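Local coordinates for protein aminotransferase, class I (Staphylococcus aureus, PDB 2O1B) that probably catalyses the reversible, pyridoxal-5'-phosphate-dependent transfer of an amino group between an amino acid and a 2-oxo acid, as expected of a class I aminotransferase, at residues E111-Y116 / A274-Q279; A324-P329 / R395-A400; L341-G346 / R376-S381. All blocks are in the same frame, centred on the assembly; numbering follows the deposited sequence.

Contact 1 of 3, residues E111-Y116 / A274-Q279; sequences EVCILY and ALKKYQ
Q279 reaches from its helix to the backbone of strand 112-115, where its NE2 donates to I114 O over 2.8 Å. The bond is close to straight, 169° at the hydrogen, and I114 O lies almost exactly in the Q279 amide plane, so the N-H is used in plane and without twist. The other end of the amide is tied as well: a water donates to Q279 OE1 and accepts from Y116 N, bridging helix and strand end. Two grips on opposite ends of one amide fix its rotation about chi3.

C113 SG and L115 CD2 flank the amide. C113 SG sits 3.4 Å from Q279 NE2, and it also packs on L275 CB at 4.0 Å and on K276 CG at 3.8 Å. CD2 of L115 comes to 3.4 Å from Q279 OE1, the two side chains crossing at about a right angle. The Y116 ring and the amide slide past each other with their planes steeply inclined.

Strand 112-115 is the outermost strand, within this chain, of the seven-stranded mixed sheet of the fold type I large domain; the axis of 274-279, part of helix 269-282, passes 8.5 Å from that of the strand, at 42°. Farther along, the K276 chain bends at chi3 (77°), and its ammonium binds E109 O and a water that donates to V112 O. V112, pointing away from 274-279, and I114 pack on helix 88-102, while K277 forms a salt bridge with D31 of the second subunit.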
loop_
_atom_site.group_PDB
_atom_site.type_symbol
_atom_site.label_atom_id
_atom_site.label_comp_id
_atom_site.label_asym_id
_atom_site.label_seq_id
_atom_site.Cartn_x
_atom_site.Cartn_y
_atom_site.Cartn_z
ATOM N N GLU A 111 12.550 -12.605 10.286
ATOM C CA GLU A 111 11.707 -13.558 9.557
ATOM C C GLU A 111 10.218 -13.211 9.544
ATOM O O GLU A 111 9.380 -14.066 9.276
ATOM C CB GLU A 111 11.951 -14.984 10.090
ATOM C CG GLU A 111 13.410 -15.418 9.927
ATOM C CD GLU A 111 13.753 -16.754 10.557
ATOM O OE1 GLU A 111 13.181 -17.098 11.609
ATOM O OE2 GLU A 111 14.634 -17.450 9.998
ATOM N N VAL A 112 9.904 -11.942 9.803
ATOM C CA VAL A 112 8.528 -11.464 9.821
ATOM C C VAL A 112 8.417 -10.089 9.156
ATOM O O VAL A 112 9.152 -9.169 9.512
ATOM C CB VAL A 112 7.986 -11.376 11.274
ATOM C CG1 VAL A 112 6.604 -10.787 11.279
ATOM C CG2 VAL A 112 7.964 -12.750 11.936
ATOM N N CYS A 113 7.497 -9.965 8.197
ATOM C CA CYS A 113 7.185 -8.684 7.543
ATOM C C CYS A 113 5.679 -8.529 7.458
ATOM O O CYS A 113 4.998 -9.352 6.832
ATOM C CB CYS A 113 7.785 -8.616 6.131
ATOM S SG CYS A 113 7.469 -7.054 5.242
ATOM N N ILE A 114 5.161 -7.491 8.100
ATOM C CA ILE A 114 3.739 -7.181 8.070
ATOM C C ILE A 114 3.329 -6.647 6.699
ATOM O O ILE A 114 4.069 -5.868 6.098
ATOM C CB ILE A 114 3.402 -6.146 9.157
ATOM C CG1 ILE A 114 3.424 -6.817 10.528
ATOM C CG2 ILE A 114 2.029 -5.579 8.960
ATOM C CD1 ILE A 114 4.637 -6.526 11.340
ATOM N N LEU A 115 2.156 -7.071 6.213
ATOM C CA LEU A 115 1.670 -6.687 4.876
ATOM C C LEU A 115 0.365 -5.902 4.929
ATOM O O LEU A 115 -0.493 -6.176 5.760
ATOM C CB LEU A 115 1.507 -7.917 3.963
ATOM C CG LEU A 115 2.733 -8.812 3.720
ATOM C CD1 LEU A 115 2.375 -10.050 2.906
ATOM C CD2 LEU A 115 3.867 -8.041 3.058
ATOM N N TYR A 116 0.224 -4.939 4.020
ATOM C CA TYR A 116 -0.966 -4.090 3.928
ATOM C C TYR A 116 -2.017 -4.788 3.056
ATOM O O TYR A 116 -2.376 -4.303 1.974
ATOM C CB TYR A 116 -0.586 -2.735 3.325
ATOM C CG TYR A 116 0.525 -2.031 4.072
ATOM C CD1 TYR A 116 0.235 -1.117 5.079
ATOM C CD2 TYR A 116 1.870 -2.283 3.776
ATOM C CE1 TYR A 116 1.251 -0.464 5.777
ATOM C CE2 TYR A 116 2.896 -1.639 4.470
ATOM C CZ TYR A 116 2.578 -0.734 5.473
ATOM O OH TYR A 116 3.574 -0.080 6.167
ATOM N N ALA A 274 14.315 -8.002 2.169
ATOM C CA ALA A 274 14.086 -7.256 0.920
ATOM C C ALA A 274 12.685 -6.639 0.914
ATOM O O ALA A 274 12.520 -5.457 0.598
ATOM C CB ALA A 274 14.290 -8.155 -0.298
ATOM N N LEU A 275 11.680 -7.435 1.273
ATOM C CA LEU A 275 10.323 -6.908 1.422
ATOM C C LEU A 275 10.263 -5.754 2.414
ATOM O O LEU A 275 9.683 -4.717 2.109
ATOM C CB LEU A 275 9.351 -7.995 1.854
ATOM C CG LEU A 275 8.665 -8.780 0.752
ATOM C CD1 LEU A 275 7.956 -9.991 1.360
ATOM C CD2 LEU A 275 7.686 -7.882 -0.019
ATOM N N LYS A 276 10.861 -5.944 3.592
ATOM C CA LYS A 276 10.900 -4.906 4.627
ATOM C C LYS A 276 11.541 -3.628 4.074
ATOM O O LYS A 276 11.004 -2.545 4.237
ATOM C CB LYS A 276 11.654 -5.391 5.874
ATOM C CG LYS A 276 10.924 -6.469 6.677
ATOM C CD LYS A 276 11.697 -6.854 7.925
ATOM C CE LYS A 276 11.536 -5.790 9.018
ATOM N NZ LYS A 276 12.177 -6.159 10.311
ATOM N N LYS A 277 12.677 -3.752 3.397
ATOM C CA LYS A 277 13.294 -2.576 2.791
ATOM C C LYS A 277 12.357 -1.896 1.776
ATOM O O LYS A 277 12.226 -0.668 1.746
ATOM C CB LYS A 277 14.629 -2.926 2.127
ATOM C CG LYS A 277 15.411 -1.690 1.770
ATOM C CD LYS A 277 16.616 -1.984 0.923
ATOM C CE LYS A 277 17.061 -0.721 0.215
ATOM N NZ LYS A 277 17.075 0.461 1.124
ATOM N N TYR A 278 11.706 -2.695 0.945
ATOM C CA TYR A 278 10.794 -2.155 -0.053
ATOM C C TYR A 278 9.687 -1.350 0.614
ATOM O O TYR A 278 9.337 -0.263 0.148
ATOM C CB TYR A 278 10.176 -3.289 -0.864
ATOM C CG TYR A 278 9.173 -2.834 -1.902
ATOM C CD1 TYR A 278 7.801 -2.935 -1.670
ATOM C CD2 TYR A 278 9.597 -2.298 -3.115
ATOM C CE1 TYR A 278 6.881 -2.530 -2.632
ATOM C CE2 TYR A 278 8.682 -1.878 -4.072
ATOM C CZ TYR A 278 7.331 -2.001 -3.827
ATOM O OH TYR A 278 6.437 -1.596 -4.788
ATOM N N GLN A 279 9.158 -1.879 1.712
ATOM C CA GLN A 279 8.064 -1.223 2.416
ATOM C C GLN A 279 8.473 0.039 3.199
ATOM O O GLN A 279 7.618 0.861 3.512
ATOM C CB GLN A 279 7.272 -2.230 3.265
ATOM C CG GLN A 279 6.602 -3.306 2.385
ATOM C CD GLN A 279 5.607 -4.214 3.087
ATOM O OE1 GLN A 279 4.772 -4.843 2.421
ATOM N NE2 GLN A 279 5.700 -4.324 4.418
HETATM O O HOH W 1 9.917 -7.495 11.413
HETATM O O HOH W 2 2.237 -5.034 1.793
#

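Contact 2 of 3, residues A324-P329 / R395-A400; sequences AKADLP and RLTELA
A Schellman motif closes helix 302-325, and its turn leans on segment 395-400, which continues from helix 388-397. The evidence for the motif is the bond pair L328 N to L323 O and D327 N to A324 O, with D327 at positive phi (54°) as the C-prime residue. Just before it, A326 turns its methyl to T397, CB to CB 3.8 Å, with T397 CG2 equally near. On its carbonyl side, A326 O lies 3.3 Å from A400 CB.

L328 follows the turn and lays its two methyls on different parts of the other segment. CD2 of L328 lies 3.7 Å from A400 CB, while its CD1 approaches L396 O at 3.6 Å, a van der Waals touch on a helix carbonyl. A chi2 of -96°, away from the staggered positions, sets the two methyls there.

Both helices belong to the smaller, C-terminal part of the aminotransferase fold, where they pack beside the four-stranded antiparallel sheet. The contact buries 212 Å² over both segments; side chains meet one another through carbon alone, and two of the contacts are methyls on backbone carbonyls. T397 meets A326 through CB and CG2, while its OG1 is hydrogen-bonded to I394 O within its own helix. L328 also touches L323 and Y403; L396 rests on F319 of helix 302-325 and on L356 of helix 349-360.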
loop_
_atom_site.group_PDB
_atom_site.type_symbol
_atom_site.label_atom_id
_atom_site.label_comp_id
_atom_site.label_asym_id
_atom_site.label_seq_id
_atom_site.Cartn_x
_atom_site.Cartn_y
_atom_site.Cartn_z
ATOM N N ALA A 324 -23.003 -33.961 -8.044
ATOM C CA ALA A 324 -22.688 -35.358 -8.331
ATOM C C ALA A 324 -23.931 -36.184 -8.671
ATOM O O ALA A 324 -23.888 -37.046 -9.549
ATOM C CB ALA A 324 -21.920 -35.976 -7.169
ATOM N N LYS A 325 -25.036 -35.907 -7.982
ATOM C CA LYS A 325 -26.292 -36.623 -8.199
ATOM C C LYS A 325 -26.870 -36.390 -9.597
ATOM O O LYS A 325 -27.526 -37.277 -10.166
ATOM C CB LYS A 325 -27.324 -36.231 -7.144
ATOM C CG LYS A 325 -27.195 -36.993 -5.828
ATOM C CD LYS A 325 -28.434 -36.786 -4.957
ATOM C CE LYS A 325 -28.293 -37.452 -3.582
ATOM N NZ LYS A 325 -27.360 -36.719 -2.676
ATOM N N ALA A 326 -26.633 -35.197 -10.140
ATOM C CA ALA A 326 -27.138 -34.832 -11.465
ATOM C C ALA A 326 -26.069 -35.013 -12.553
ATOM O O ALA A 326 -26.252 -34.582 -13.693
ATOM C CB ALA A 326 -27.676 -33.404 -11.455
ATOM N N ASP A 327 -24.969 -35.670 -12.188
ATOM C CA ASP A 327 -23.860 -35.946 -13.100
ATOM C C ASP A 327 -23.327 -34.679 -13.787
ATOM O O ASP A 327 -23.157 -34.657 -15.010
ATOM C CB ASP A 327 -24.237 -37.014 -14.149
ATOM C CG ASP A 327 -24.455 -38.400 -13.538
ATOM O OD1 ASP A 327 -23.600 -38.849 -12.742
ATOM O OD2 ASP A 327 -25.486 -39.043 -13.861
ATOM N N LEU A 328 -23.090 -33.629 -12.998
ATOM C CA LEU A 328 -22.349 -32.458 -13.455
ATOM C C LEU A 328 -20.897 -32.700 -13.057
ATOM O O LEU A 328 -20.628 -32.928 -11.879
ATOM C CB LEU A 328 -22.847 -31.185 -12.756
ATOM C CG LEU A 328 -24.177 -30.449 -13.011
ATOM C CD1 LEU A 328 -24.001 -29.304 -13.990
ATOM C CD2 LEU A 328 -25.328 -31.342 -13.434
ATOM N N PRO A 329 -19.961 -32.675 -14.024
ATOM C CA PRO A 329 -18.534 -32.912 -13.743
ATOM C C PRO A 329 -17.804 -31.735 -13.067
ATOM O O PRO A 329 -17.763 -30.626 -13.606
ATOM C CB PRO A 329 -17.938 -33.168 -15.128
ATOM C CG PRO A 329 -18.839 -32.436 -16.065
ATOM C CD PRO A 329 -20.218 -32.457 -15.458
ATOM N N ARG A 395 -30.583 -24.649 -9.631
ATOM C CA ARG A 395 -30.456 -23.938 -10.906
ATOM C C ARG A 395 -29.448 -24.636 -11.819
ATOM O O ARG A 395 -29.731 -24.883 -12.992
ATOM C CB ARG A 395 -30.033 -22.478 -10.694
ATOM C CG ARG A 395 -31.137 -21.564 -10.185
ATOM C CD ARG A 395 -30.713 -20.109 -10.297
ATOM N NE ARG A 395 -31.599 -19.225 -9.543
ATOM C CZ ARG A 395 -31.435 -17.909 -9.438
ATOM N NH1 ARG A 395 -30.419 -17.304 -10.045
ATOM N NH2 ARG A 395 -32.288 -17.195 -8.719
ATOM N N LEU A 396 -28.284 -24.961 -11.257
ATOM C CA LEU A 396 -27.191 -25.608 -11.985
ATOM C C LEU A 396 -27.465 -27.050 -12.424
ATOM O O LEU A 396 -27.073 -27.450 -13.524
ATOM C CB LEU A 396 -25.910 -25.549 -11.155
ATOM C CG LEU A 396 -25.258 -24.169 -11.109
ATOM C CD1 LEU A 396 -24.187 -24.127 -10.040
ATOM C CD2 LEU A 396 -24.675 -23.822 -12.473
ATOM N N THR A 397 -28.137 -27.821 -11.569
ATOM C CA THR A 397 -28.471 -29.223 -11.874
ATOM C C THR A 397 -29.458 -29.353 -13.039
ATOM O O THR A 397 -29.461 -30.357 -13.754
ATOM C CB THR A 397 -29.018 -29.972 -10.640
ATOM O OG1 THR A 397 -30.154 -29.278 -10.119
ATOM C CG2 THR A 397 -27.963 -30.076 -9.564
ATOM N N GLU A 398 -30.294 -28.332 -13.222
ATOM C CA GLU A 398 -31.191 -28.240 -14.374
ATOM C C GLU A 398 -30.412 -28.283 -15.697
ATOM O O GLU A 398 -30.965 -28.633 -16.744
ATOM C CB GLU A 398 -32.031 -26.960 -14.278
ATOM C CG GLU A 398 -33.250 -26.903 -15.200
ATOM C CD GLU A 398 -32.957 -26.305 -16.581
ATOM O OE1 GLU A 398 -31.888 -25.685 -16.767
ATOM O OE2 GLU A 398 -33.803 -26.445 -17.481
ATOM N N LEU A 399 -29.127 -27.947 -15.636
ATOM C CA LEU A 399 -28.282 -27.870 -16.827
ATOM C C LEU A 399 -27.559 -29.179 -17.139
ATOM O O LEU A 399 -26.707 -29.225 -18.027
ATOM C CB LEU A 399 -27.277 -26.720 -16.694
ATOM C CG LEU A 399 -27.850 -25.320 -16.439
ATOM C CD1 LEU A 399 -26.730 -24.349 -16.092
ATOM C CD2 LEU A 399 -28.653 -24.838 -17.648
ATOM N N ALA A 400 -27.916 -30.239 -16.415
ATOM C CA ALA A 400 -27.323 -31.571 -16.602
ATOM C C ALA A 400 -27.356 -32.042 -18.059
ATOM O O ALA A 400 -26.419 -32.692 -18.525
ATOM C CB ALA A 400 -28.021 -32.589 -15.708
#

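Contact 3 of 3, residues L341-G346 / R376-S381; sequences LETPPG and RYVRIS
This is an antiparallel strand pairing, L341-E342 against Y377-V378, in the middle of the four-stranded sheet of the smaller domain. L341 and V378 form a hydrogen-bonded pair: L341 N donates to V378 O over 2.9 Å at 174°, and V378 N returns to L341 O over 2.7 Å. The next pair, E342 with Y377, is non-hydrogen-bonded, its CA atoms 4.3 Å apart. Beyond the strand end T343 N donates to R376 O over 3.0 Å; here the donor stands 56° out of the carbonyl plane, so the bond comes from above that plane and not along a lone pair.

On one face L341 and V378 lie side by side, pointing the same way, and L341 CD1 meets I380 CD1 at 3.8 Å. With CG anti to its nitrogen (chi1 -153°), L341 reaches along the sheet to the isoleucine. F352 of helix 349-360 touches L341, V378 and T343. E342 and Y377 also run alongside each other, E342 CG touching ring atom CE1 of Y377 at 3.7 Å, with the carboxylate plane steeply inclined to the ring; the same ring stacks on W340.

At the R376 end two waters supplement the direct T343 N to R376 O bond. One donates to R376 O and, weakly, to E342 OE1; another accepts from R376 NH1 and donates to P344 O. The R376 carbonyl is thus doubly bound, by T343 N and a water, whereas its guanidinium group reaches P344 O only through water, consistent with a looser, solvent-mediated hold on that side chain.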
loop_
_atom_site.group_PDB
_atom_site.type_symbol
_atom_site.label_atom_id
_atom_site.label_comp_id
_atom_site.label_asym_id
_atom_site.label_seq_id
_atom_site.Cartn_x
_atom_site.Cartn_y
_atom_site.Cartn_z
ATOM N N LEU A 341 -15.696 -26.140 -11.488
ATOM C CA LEU A 341 -16.716 -26.841 -12.281
ATOM C C LEU A 341 -16.326 -26.870 -13.753
ATOM O O LEU A 341 -15.934 -25.847 -14.304
ATOM C CB LEU A 341 -18.053 -26.088 -12.166
ATOM C CG LEU A 341 -19.470 -26.673 -12.305
ATOM C CD1 LEU A 341 -20.296 -25.766 -13.204
ATOM C CD2 LEU A 341 -19.558 -28.115 -12.796
ATOM N N GLU A 342 -16.453 -28.031 -14.393
ATOM C CA GLU A 342 -16.282 -28.127 -15.847
ATOM C C GLU A 342 -17.363 -27.349 -16.587
ATOM O O GLU A 342 -18.530 -27.346 -16.178
ATOM C CB GLU A 342 -16.328 -29.591 -16.309
ATOM C CG GLU A 342 -15.175 -30.451 -15.804
ATOM C CD GLU A 342 -14.941 -31.705 -16.647
ATOM O OE1 GLU A 342 -15.206 -31.684 -17.867
ATOM O OE2 GLU A 342 -14.493 -32.717 -16.078
ATOM N N THR A 343 -16.968 -26.675 -17.667
ATOM C CA THR A 343 -17.933 -26.176 -18.636
ATOM C C THR A 343 -18.445 -27.345 -19.493
ATOM O O THR A 343 -17.725 -28.335 -19.703
ATOM C CB THR A 343 -17.357 -25.082 -19.549
ATOM O OG1 THR A 343 -16.283 -25.615 -20.343
ATOM C CG2 THR A 343 -16.892 -23.880 -18.726
ATOM N N PRO A 344 -19.694 -27.244 -19.983
ATOM C CA PRO A 344 -20.224 -28.298 -20.830
ATOM C C PRO A 344 -19.633 -28.185 -22.220
ATOM O O PRO A 344 -19.087 -27.123 -22.556
ATOM C CB PRO A 344 -21.724 -27.999 -20.864
ATOM C CG PRO A 344 -21.856 -26.587 -20.543
ATOM C CD PRO A 344 -20.667 -26.159 -19.779
ATOM N N PRO A 345 -19.711 -29.269 -23.020
ATOM C CA PRO A 345 -19.198 -29.172 -24.389
ATOM C C PRO A 345 -19.860 -28.029 -25.168
ATOM O O PRO A 345 -21.058 -27.761 -24.996
ATOM C CB PRO A 345 -19.539 -30.534 -25.018
ATOM C CG PRO A 345 -20.352 -31.275 -24.026
ATOM C CD PRO A 345 -20.229 -30.612 -22.698
ATOM N N GLY A 346 -19.071 -27.353 -25.999
ATOM C CA GLY A 346 -19.568 -26.259 -26.823
ATOM C C GLY A 346 -19.583 -24.905 -26.129
ATOM O O GLY A 346 -19.960 -23.913 -26.737
ATOM N N ARG A 376 -11.720 -24.337 -19.709
ATOM C CA ARG A 376 -12.954 -25.122 -19.711
ATOM C C ARG A 376 -13.467 -25.447 -18.307
ATOM O O ARG A 376 -14.015 -26.525 -18.055
ATOM C CB ARG A 376 -12.812 -26.367 -20.585
ATOM C CG ARG A 376 -12.363 -26.026 -22.011
ATOM C CD ARG A 376 -13.208 -26.691 -23.075
ATOM N NE ARG A 376 -12.892 -26.165 -24.408
ATOM C CZ ARG A 376 -13.717 -25.450 -25.170
ATOM N NH1 ARG A 376 -14.955 -25.168 -24.763
ATOM N NH2 ARG A 376 -13.309 -25.029 -26.362
ATOM N N TYR A 377 -13.288 -24.485 -17.405
ATOM C CA TYR A 377 -13.840 -24.554 -16.059
ATOM C C TYR A 377 -14.368 -23.201 -15.632
ATOM O O TYR A 377 -13.987 -22.179 -16.181
ATOM C CB TYR A 377 -12.777 -24.923 -15.040
ATOM C CG TYR A 377 -12.245 -26.318 -15.128
ATOM C CD1 TYR A 377 -12.756 -27.325 -14.317
ATOM C CD2 TYR A 377 -11.223 -26.633 -16.019
ATOM C CE1 TYR A 377 -12.273 -28.614 -14.396
ATOM C CE2 TYR A 377 -10.727 -27.920 -16.097
ATOM C CZ TYR A 377 -11.260 -28.903 -15.284
ATOM O OH TYR A 377 -10.762 -30.188 -15.352
ATOM N N VAL A 378 -15.218 -23.215 -14.619
ATOM C CA VAL A 378 -15.624 -22.004 -13.940
ATOM C C VAL A 378 -15.441 -22.197 -12.438
ATOM O O VAL A 378 -15.518 -23.326 -11.939
ATOM C CB VAL A 378 -17.080 -21.594 -14.289
ATOM C CG1 VAL A 378 -17.196 -21.260 -15.784
ATOM C CG2 VAL A 378 -18.074 -22.692 -13.893
ATOM N N ARG A 379 -15.179 -21.094 -11.738
ATOM C CA ARG A 379 -15.015 -21.103 -10.291
ATOM C C ARG A 379 -16.298 -20.626 -9.615
ATOM O O ARG A 379 -16.877 -19.597 -9.987
ATOM C CB ARG A 379 -13.841 -20.201 -9.900
ATOM C CG ARG A 379 -13.317 -20.402 -8.481
ATOM C CD ARG A 379 -12.398 -19.241 -8.084
ATOM N NE ARG A 379 -13.151 -17.996 -7.923
ATOM C CZ ARG A 379 -12.623 -16.813 -7.599
ATOM N NH1 ARG A 379 -11.315 -16.683 -7.375
ATOM N NH2 ARG A 379 -13.411 -15.753 -7.480
ATOM N N ILE A 380 -16.732 -21.380 -8.621
ATOM C CA ILE A 380 -18.016 -21.149 -7.974
ATOM C C ILE A 380 -17.774 -20.935 -6.490
ATOM O O ILE A 380 -17.258 -21.821 -5.805
ATOM C CB ILE A 380 -18.969 -22.338 -8.213
ATOM C CG1 ILE A 380 -19.442 -22.337 -9.680
ATOM C CG2 ILE A 380 -20.141 -22.313 -7.234
ATOM C CD1 ILE A 380 -20.271 -23.539 -10.073
ATOM N N SER A 381 -18.119 -19.746 -6.008
ATOM C CA SER A 381 -17.901 -19.399 -4.604
ATOM C C SER A 381 -19.026 -19.896 -3.713
ATOM O O SER A 381 -20.202 -19.639 -3.978
ATOM C CB SER A 381 -17.767 -17.894 -4.442
ATOM O OG SER A 381 -17.657 -17.544 -3.067
HETATM O O HOH W 3 -13.316 -29.079 -18.979
HETATM O O HOH W 4 -16.262 -27.226 -22.969
#

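Contacts 2 and 3 are neighbours in the smaller domain, their centres 12 Å apart, and contact 3 is nested in the chain loop that contact 2 closes. They meet directly: P329 O is 3.0 Å from E342 N, a probable hydrogen bond, and L396 CD1 packs 4.0 Å from I380 CD1. Contact 1 lies on the opposite side of the chain's centre, about 18 Å from contact 3 and 32 Å from contact 2 between nearest atoms. It is close to a cofactor, with the L115 side chain about 7 Å from a bound pyridoxal-5'-phosphate. Contact 3 is linked to the pocket through R379, whose NH1 binds N192, a pocket residue.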